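Local coordinates for protein RNA polymerase sigma factor (Bartonella quintana, PDB 5UXX) that probably directs RNA polymerase to its target promoters as an ECF-type sigma factor of the sigma-70 family, binding promoter DNA, at residues 38-43 with 62-67; 57-62 with 135-140. All coordinates share one frame; numbering follows the deposited sequence. Where two conformers were deposited one is given.

Contact 1 (38-43 with 62-67); sequences QDTLMK and FTILRN
T40 carries most of the contact that segment 38-43 makes with segment 62-67: its methyl meets I64 and also brushes the start of L65, while its hydroxyl oxygen lies against L65. The apolar part of the contact begins at the methyl. CG2 of T40 lies anti to its own backbone N and extends to CG2 of I64 at 3.8 Å, the two side chains meeting at a slant. The same I64 methyl also touches K43 one turn further along, at 4.1 Å from the lysine CB. K43 thus contributes the base of its chain, while the amine leads away from the interface and its NZ makes a long, weak ion pair with E68.

The hydroxyl branch behaves differently. OG1 of T40 lies 3.3 Å from both CA and CB of L65, with CG of the leucine at 3.4 Å, and the two side chains run at about a right angle. This is van der Waals contact of an oxygen with carbon. The polar need of OG1 is met within its own helix, where it hydrogen-bonds to the carbonyl O of L36, so the hydroxyl can be buried against a leucine.

CA of T40 and CA of L65, 5.3 Å apart, are the nearest such pair across the segments, consistent with the small side chain of T40. The segment axes approach to 9.1 Å, and their directions differ by 128°, closer to antiparallel than to parallel.

Within the helical region 2 domain, L65 continues the packing, touching L36 on helix 33-46 as well as L19 and F22 on helix 7-26, while I64 rests on A44. Helix 57-81 is thereby set against helices 7-26 and 33-46, and on another side T63 and R66 reach I137 of helix 131-138.

Contact 2 (57-62 with 135-140); sequences LKAWLF and AAICGC
I137 reaches from helix 131-138 to the first turns of helix 57-81, and its CD1 makes most of the contact. CG1 stands anti to the carbonyl carbon (chi1 -66°) and the chain then runs out extended (chi2 173°), which carries the terminal methyl to A59. There CD1 lies 4.1 Å from the alanine CB and equally near its CA, while CG1 passes 4.0 Å from A59 O. A turn further on, the same CD1 meets CB of F62 at 4.3 Å. The phenylalanine ring itself turns away from segment 135-140, stacking on F22 and meeting F129 edge-to-face.

Just beyond I137 the helix closes in a Schellman motif, with C140 N bonded to A135 O at 2.9 Å and a weaker bond from G139 N to A136 O. G139 takes the positive phi (65°) that the motif requires and that glycine accepts readily.

The side-chain contacts are apolar, and the one polar atom touched, A59 O, is bonded to T63 OG1. The 119 Å² buried between the segments is van der Waals packing; this patch of the region 2 to region 4 interface supplies no directional bond of its own, whereas R66 nearby pairs with E119 of helix 115-125.

Overall arrangement
Helix 57-81 is common to both contacts, whose centres lie about 11 Å apart, and F62 belongs to each. Along the chain the segments alternate: 38-43, then 57-62 and 62-67, then 135-140. Contact 1 is internal to region 2, whereas contact 2 joins region 2 to region 4 across 72 intervening residues. The two also touch: the guanidinium of R66 packs near the carbonyls of I137 and C138 at the end of helix 131-138, and T40 CG2 lies near L61 O. Helix 57-81 therefore links the region 2 bundle to the region 4 helices in a compact arrangement, and the chain of another protein packs on Q38, L41, M42 and F62, the last shared by both contacts.

Contact 1 (38-43 with 62-67)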
# COMPACT_ATOMS: atom_id res chain seq x y z
N GLN A 38 10.78 -5.44 0.93
CA GLN A 38 11.87 -6.28 1.44
C GLN A 38 12.09 -6.07 2.94
O GLN A 38 12.18 -7.03 3.70
CB GLN A 38 13.16 -6.00 0.67
CG GLN A 38 14.23 -7.06 0.84
CD GLN A 38 15.37 -6.90 -0.14
OE1 GLN A 38 15.32 -7.42 -1.26
NE2 GLN A 38 16.40 -6.17 0.26
N ASP A 39 12.18 -4.81 3.35
CA ASP A 39 12.38 -4.47 4.76
C ASP A 39 11.21 -4.93 5.61
O ASP A 39 11.39 -5.36 6.75
CB ASP A 39 12.60 -2.97 4.93
CG ASP A 39 13.89 -2.48 4.29
OD1 ASP A 39 14.79 -3.32 4.06
OD2 ASP A 39 14.00 -1.27 4.03
N THR A 40 10.00 -4.84 5.06
CA THR A 40 8.80 -5.25 5.77
C THR A 40 8.81 -6.76 6.02
O THR A 40 8.46 -7.22 7.10
CB THR A 40 7.53 -4.87 4.99
OG1 THR A 40 7.47 -3.44 4.84
CG2 THR A 40 6.28 -5.35 5.72
N LEU A 41 9.21 -7.51 5.00
CA LEU A 41 9.29 -8.96 5.09
C LEU A 41 10.28 -9.40 6.17
O LEU A 41 10.02 -10.33 6.93
CB LEU A 41 9.71 -9.56 3.74
CG LEU A 41 9.55 -11.07 3.58
CD1 LEU A 41 8.08 -11.45 3.56
CD2 LEU A 41 10.25 -11.55 2.32
N MSE A 42 11.41 -8.70 6.24
CA MSE A 42 12.44 -9.03 7.22
C MSE A 42 11.98 -8.72 8.65
O MSE A 42 12.26 -9.49 9.57
CB MSE A 42 13.73 -8.28 6.91
CG MSE A 42 14.61 -8.98 5.89
SE MSE A 42 16.26 -8.01 5.51
CE MSE A 42 15.51 -6.47 4.59
N LYS A 43 11.28 -7.61 8.82
CA LYS A 43 10.77 -7.22 10.13
C LYS A 43 9.63 -8.13 10.58
O LYS A 43 9.53 -8.49 11.75
CB LYS A 43 10.32 -5.76 10.13
CG LYS A 43 11.44 -4.76 9.93
CD LYS A 43 10.93 -3.33 9.95
CE LYS A 43 12.01 -2.35 9.56
NZ LYS A 43 13.17 -2.38 10.50
N PHE A 62 0.50 -4.81 6.75
CA PHE A 62 0.37 -3.48 6.18
C PHE A 62 0.80 -2.40 7.17
O PHE A 62 1.35 -1.38 6.79
CB PHE A 62 -1.07 -3.23 5.73
CG PHE A 62 -1.37 -3.72 4.34
CD1 PHE A 62 -1.02 -5.00 3.94
CD2 PHE A 62 -2.01 -2.90 3.42
CE1 PHE A 62 -1.30 -5.45 2.66
CE2 PHE A 62 -2.30 -3.34 2.14
CZ PHE A 62 -1.94 -4.62 1.76
N THR A 63 0.53 -2.65 8.45
CA THR A 63 0.92 -1.72 9.51
C THR A 63 2.44 -1.57 9.58
O THR A 63 2.95 -0.46 9.73
CB THR A 63 0.40 -2.18 10.88
OG1 THR A 63 -1.03 -2.35 10.83
CG2 THR A 63 0.74 -1.17 11.96
N ILE A 64 3.15 -2.69 9.46
CA ILE A 64 4.61 -2.67 9.48
C ILE A 64 5.17 -1.88 8.30
O ILE A 64 6.07 -1.06 8.47
CB ILE A 64 5.18 -4.10 9.46
CG1 ILE A 64 4.78 -4.85 10.73
CG2 ILE A 64 6.70 -4.07 9.31
CD1 ILE A 64 5.22 -6.30 10.74
N LEU A 65 4.62 -2.13 7.11
CA LEU A 65 5.08 -1.44 5.91
C LEU A 65 4.76 0.05 5.98
O LEU A 65 5.60 0.88 5.64
CB LEU A 65 4.44 -2.06 4.66
CG LEU A 65 5.02 -1.63 3.30
CD1 LEU A 65 5.02 -2.79 2.33
CD2 LEU A 65 4.24 -0.46 2.72
N ARG A 66 3.54 0.37 6.40
CA ARG A 66 3.12 1.76 6.55
C ARG A 66 4.04 2.55 7.47
O ARG A 66 4.47 3.65 7.15
CB ARG A 66 1.69 1.84 7.08
CG ARG A 66 1.36 3.17 7.73
CD ARG A 66 0.29 3.05 8.80
NE ARG A 66 0.34 4.18 9.72
CZ ARG A 66 -0.30 5.33 9.54
NH1 ARG A 66 -1.04 5.51 8.46
NH2 ARG A 66 -0.20 6.30 10.44
N ASN A 67 4.37 1.96 8.62
CA ASN A 67 5.17 2.64 9.62
C ASN A 67 6.62 2.78 9.18
O ASN A 67 7.28 3.78 9.48
CB ASN A 67 5.09 1.91 10.96
CG ASN A 67 3.75 2.11 11.66
OD1 ASN A 67 3.10 3.14 11.48
ND2 ASN A 67 3.34 1.12 12.45

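Contact 2 (57-62 with 135-140)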
# COMPACT_ATOMS: atom_id res chain seq x y z
N LEU A 57 -3.98 -10.76 9.71
CA LEU A 57 -2.57 -10.83 9.35
C LEU A 57 -2.20 -9.78 8.31
O LEU A 57 -1.13 -9.18 8.37
CB LEU A 57 -2.21 -12.22 8.83
CG LEU A 57 -0.76 -12.42 8.40
CD1 LEU A 57 0.18 -12.23 9.58
CD2 LEU A 57 -0.56 -13.79 7.77
N LYS A 58 -3.11 -9.57 7.35
CA LYS A 58 -2.89 -8.59 6.30
C LYS A 58 -2.75 -7.19 6.89
O LYS A 58 -1.87 -6.42 6.50
CB LYS A 58 -4.03 -8.63 5.28
CG LYS A 58 -3.74 -7.87 3.99
CD LYS A 58 -4.96 -7.85 3.08
CE LYS A 58 -5.46 -9.25 2.79
NZ LYS A 58 -6.76 -9.24 2.06
N ALA A 59 -3.62 -6.87 7.84
CA ALA A 59 -3.58 -5.57 8.52
C ALA A 59 -2.30 -5.44 9.34
O ALA A 59 -1.73 -4.35 9.45
CB ALA A 59 -4.80 -5.39 9.40
N TRP A 60 -1.87 -6.55 9.93
CA TRP A 60 -0.64 -6.58 10.72
C TRP A 60 0.57 -6.28 9.83
O TRP A 60 1.46 -5.52 10.21
CB TRP A 60 -0.49 -7.94 11.40
CG TRP A 60 0.68 -8.03 12.34
CD1 TRP A 60 0.78 -7.48 13.58
CD2 TRP A 60 1.92 -8.72 12.11
NE1 TRP A 60 2.00 -7.78 14.14
CE2 TRP A 60 2.72 -8.54 13.25
CE3 TRP A 60 2.43 -9.47 11.04
CZ2 TRP A 60 3.99 -9.08 13.37
CZ3 TRP A 60 3.70 -10.01 11.16
CH2 TRP A 60 4.46 -9.81 12.31
N LEU A 61 0.58 -6.89 8.65
CA LEU A 61 1.68 -6.71 7.70
C LEU A 61 1.69 -5.31 7.11
O LEU A 61 2.74 -4.69 6.97
CB LEU A 61 1.59 -7.76 6.59
CG LEU A 61 1.87 -9.20 7.02
CD1 LEU A 61 1.52 -10.17 5.90
CD2 LEU A 61 3.32 -9.35 7.43
N PHE A 62 0.50 -4.81 6.75
CA PHE A 62 0.37 -3.48 6.18
C PHE A 62 0.80 -2.40 7.17
O PHE A 62 1.35 -1.38 6.79
CB PHE A 62 -1.07 -3.23 5.73
CG PHE A 62 -1.37 -3.72 4.34
CD1 PHE A 62 -1.02 -5.00 3.94
CD2 PHE A 62 -2.01 -2.90 3.42
CE1 PHE A 62 -1.30 -5.45 2.66
CE2 PHE A 62 -2.30 -3.34 2.14
CZ PHE A 62 -1.94 -4.62 1.76
N ALA A 135 -8.71 2.03 10.31
CA ALA A 135 -8.52 2.98 11.40
C ALA A 135 -7.40 2.52 12.33
O ALA A 135 -6.59 3.32 12.79
CB ALA A 135 -9.81 3.19 12.17
N ALA A 136 -7.38 1.22 12.60
CA ALA A 136 -6.35 0.63 13.45
C ALA A 136 -4.97 0.75 12.81
O ALA A 136 -3.99 1.03 13.49
CB ALA A 136 -6.67 -0.83 13.73
N ILE A 137 -4.91 0.54 11.50
CA ILE A 137 -3.67 0.66 10.75
C ILE A 137 -3.11 2.08 10.81
O ILE A 137 -1.92 2.28 11.06
CB ILE A 137 -3.86 0.25 9.27
CG1 ILE A 137 -4.17 -1.24 9.17
CG2 ILE A 137 -2.61 0.58 8.46
CD1 ILE A 137 -4.54 -1.69 7.77
N CYS A 138 -3.98 3.06 10.60
CA CYS A 138 -3.56 4.46 10.57
C CYS A 138 -3.50 5.08 11.97
O CYS A 138 -3.04 6.21 12.13
CB CYS A 138 -4.51 5.28 9.69
SG CYS A 138 -4.53 4.76 7.96
N GLY A 139 -3.95 4.33 12.97
CA GLY A 139 -3.94 4.81 14.34
C GLY A 139 -4.85 6.01 14.56
O GLY A 139 -4.49 6.95 15.26
N CYS A 140 -6.03 5.97 13.95
CA CYS A 140 -7.00 7.06 14.09
C CYS A 140 -8.40 6.51 14.31
O CYS A 140 -8.61 5.30 14.35
CB CYS A 140 -6.97 7.97 12.86
SG CYS A 140 -7.52 7.17 11.34